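Local coordinates for protein arginase (Thermus thermophilus, PDB 2EF5) that probably hydrolyses L-arginine to L-ornithine and urea, using a pair of manganese ions bound in each subunit, at residues V214-D219 against L258-V263. Residues are numbered along the deposited sequence; the frame is centred on the assembly and turned at random.
Sequences VSLDAD and LDLVEV. With MN (manganese (II) ion), chain G; MN (manganese (II) ion), chain H.
CG of L258 stands anti to the backbone N (chi1 166°), and from it CD1 reaches CG1 of V214 at 3.9 Å. From here 258-261 runs parallel to 214-217, and a ladder of backbone hydrogen bonds starts: D259 N donates to V214 O, and D259 O takes L216 N. On the face opposite L258, the carboxylate of D259 receives the hydroxyl of S215, OD2 to OG 2.9 Å, although the place of OD2 is less certain. That serine hydroxyl also bonds H96, a manganese ligand, which makes S215 a second-shell residue of the metal site, with D259 behind it; S99 also bonds OD2 of D259 and S102 bonds OD1. L260 returns to the face of L258, its CD2 meeting CD2 of L216 at 3.9 Å. V261 continues the ladder, its N donating to L216 O and its O accepting from A218 N, while CG2 packs against CA of D217 at 3.6 Å. E262 then turns off the strand and lays CG against D217 OD2, 3.1 Å away. That oxygen bridges both manganese ions, 2.5 Å from each; D217 OD1 accepts the N of D219 in an Asx turn, which together with the two metal bonds to OD2 holds the carboxylate's rotation. D219 OD2 binds one of the two metals. A water is placed to donate to this oxygen and to E262 OE1, though it has more acceptors in reach than protons, while E262 OE2 bonds the backbone N of H96. V263 touches the methyl of A218. The pair belongs to the β-α-β unit 212-217, 239-252, 255-261 in the middle of the arginase parallel sheet, flanked by strands 113-117 and 87-93, with helix 272-284 packed on L258, A218 and V263.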
loop_
_atom_site.group_PDB
_atom_site.type_symbol
_atom_site.label_atom_id
_atom_site.label_comp_id
_atom_site.label_asym_id
_atom_site.label_seq_id
_atom_site.Cartn_x
_atom_site.Cartn_y
_atom_site.Cartn_z
ATOM N N VAL A 214 21.595 -23.407 16.829
ATOM C CA VAL A 214 20.783 -23.709 15.660
ATOM C C VAL A 214 19.877 -24.901 15.948
ATOM O O VAL A 214 20.348 -25.961 16.331
ATOM C CB VAL A 214 21.671 -24.035 14.439
ATOM C CG1 VAL A 214 20.795 -24.467 13.259
ATOM C CG2 VAL A 214 22.512 -22.819 14.069
ATOM N N SER A 215 18.576 -24.719 15.776
ATOM C CA SER A 215 17.638 -25.801 16.016
ATOM C C SER A 215 17.057 -26.170 14.658
ATOM O O SER A 215 16.275 -25.418 14.081
ATOM C CB SER A 215 16.537 -25.349 16.983
ATOM O OG SER A 215 15.845 -26.469 17.495
ATOM N N LEU A 216 17.441 -27.336 14.156
ATOM C CA LEU A 216 16.996 -27.781 12.844
ATOM C C LEU A 216 15.919 -28.861 12.861
ATOM O O LEU A 216 16.160 -29.997 13.271
ATOM C CB LEU A 216 18.219 -28.259 12.039
ATOM C CG LEU A 216 18.032 -28.821 10.626
ATOM C CD1 LEU A 216 17.392 -27.774 9.714
ATOM C CD2 LEU A 216 19.402 -29.243 10.079
ATOM N N ASP A 217 14.722 -28.483 12.421
ATOM C CA ASP A 217 13.600 -29.404 12.337
ATOM C C ASP A 217 13.633 -29.952 10.914
ATOM O O ASP A 217 13.643 -29.187 9.953
ATOM C CB ASP A 217 12.278 -28.669 12.571
ATOM C CG ASP A 217 11.101 -29.615 12.669
ATOM O OD1 ASP A 217 11.008 -30.535 11.834
ATOM O OD2 ASP A 217 10.260 -29.442 13.575
ATOM N N ALA A 218 13.660 -31.274 10.787
ATOM C CA ALA A 218 13.722 -31.917 9.481
ATOM C C ALA A 218 12.618 -31.468 8.539
ATOM O O ALA A 218 12.810 -31.468 7.323
ATOM C CB ALA A 218 13.668 -33.441 9.645
ATOM N N ASP A 219 11.468 -31.085 9.085
ATOM C CA ASP A 219 10.365 -30.685 8.230
ATOM C C ASP A 219 10.537 -29.364 7.497
ATOM O O ASP A 219 9.661 -28.977 6.742
ATOM C CB ASP A 219 9.039 -30.679 9.002
ATOM C CG ASP A 219 8.913 -29.515 9.966
ATOM O OD1 ASP A 219 9.727 -28.573 9.932
ATOM O OD2 ASP A 219 7.962 -29.542 10.767
ATOM N N LEU A 258 23.687 -27.361 18.465
ATOM C CA LEU A 258 22.752 -27.762 17.419
ATOM C C LEU A 258 21.757 -28.847 17.806
ATOM O O LEU A 258 22.120 -29.799 18.495
ATOM C CB LEU A 258 23.562 -28.260 16.208
ATOM C CG LEU A 258 22.841 -29.041 15.106
ATOM C CD1 LEU A 258 22.020 -28.075 14.272
ATOM C CD2 LEU A 258 23.845 -29.760 14.224
ATOM N N ASP A 259 20.506 -28.698 17.363
ATOM C CA ASP A 259 19.492 -29.731 17.588
ATOM C C ASP A 259 19.134 -30.274 16.207
ATOM O O ASP A 259 18.985 -29.504 15.261
ATOM C CB ASP A 259 18.179 -29.195 18.183
ATOM C CG ASP A 259 18.368 -28.402 19.456
ATOM O OD1 ASP A 259 19.228 -28.756 20.280
ATOM O OD2 ASP A 259 17.620 -27.423 19.628
ATOM N N LEU A 260 18.989 -31.591 16.103
ATOM C CA LEU A 260 18.581 -32.250 14.861
ATOM C C LEU A 260 17.325 -32.983 15.309
ATOM O O LEU A 260 17.404 -34.049 15.911
ATOM C CB LEU A 260 19.644 -33.245 14.391
ATOM C CG LEU A 260 20.999 -32.660 13.993
ATOM C CD1 LEU A 260 21.934 -33.799 13.596
ATOM C CD2 LEU A 260 20.830 -31.686 12.828
ATOM N N VAL A 261 16.164 -32.402 15.028
ATOM C CA VAL A 261 14.910 -32.973 15.500
ATOM C C VAL A 261 13.867 -33.382 14.470
ATOM O O VAL A 261 13.996 -33.117 13.280
ATOM C CB VAL A 261 14.208 -31.983 16.466
ATOM C CG1 VAL A 261 15.148 -31.598 17.615
ATOM C CG2 VAL A 261 13.792 -30.727 15.698
ATOM N N GLU A 262 12.823 -34.028 14.986
ATOM C CA GLU A 262 11.663 -34.475 14.224
ATOM C C GLU A 262 11.879 -35.511 13.114
ATOM O O GLU A 262 11.035 -35.665 12.231
ATOM C CB GLU A 262 10.929 -33.247 13.674
ATOM C CG GLU A 262 10.353 -32.317 14.760
ATOM C CD GLU A 262 9.090 -32.871 15.419
ATOM O OE1 GLU A 262 8.243 -33.435 14.700
ATOM O OE2 GLU A 262 8.931 -32.732 16.651
ATOM N N VAL A 263 12.998 -36.222 13.152
ATOM C CA VAL A 263 13.240 -37.263 12.159
ATOM C C VAL A 263 12.342 -38.453 12.538
ATOM O O VAL A 263 12.389 -38.938 13.671
ATOM C CB VAL A 263 14.727 -37.711 12.164
ATOM C CG1 VAL A 263 14.927 -38.874 11.205
ATOM C CG2 VAL A 263 15.619 -36.543 11.766
HETATM MN MN MN G . 8.218 -28.375 12.631
HETATM MN MN MN H . 9.524 -27.759 15.195
HETATM O O HOH W 1 8.345 -32.152 12.092
#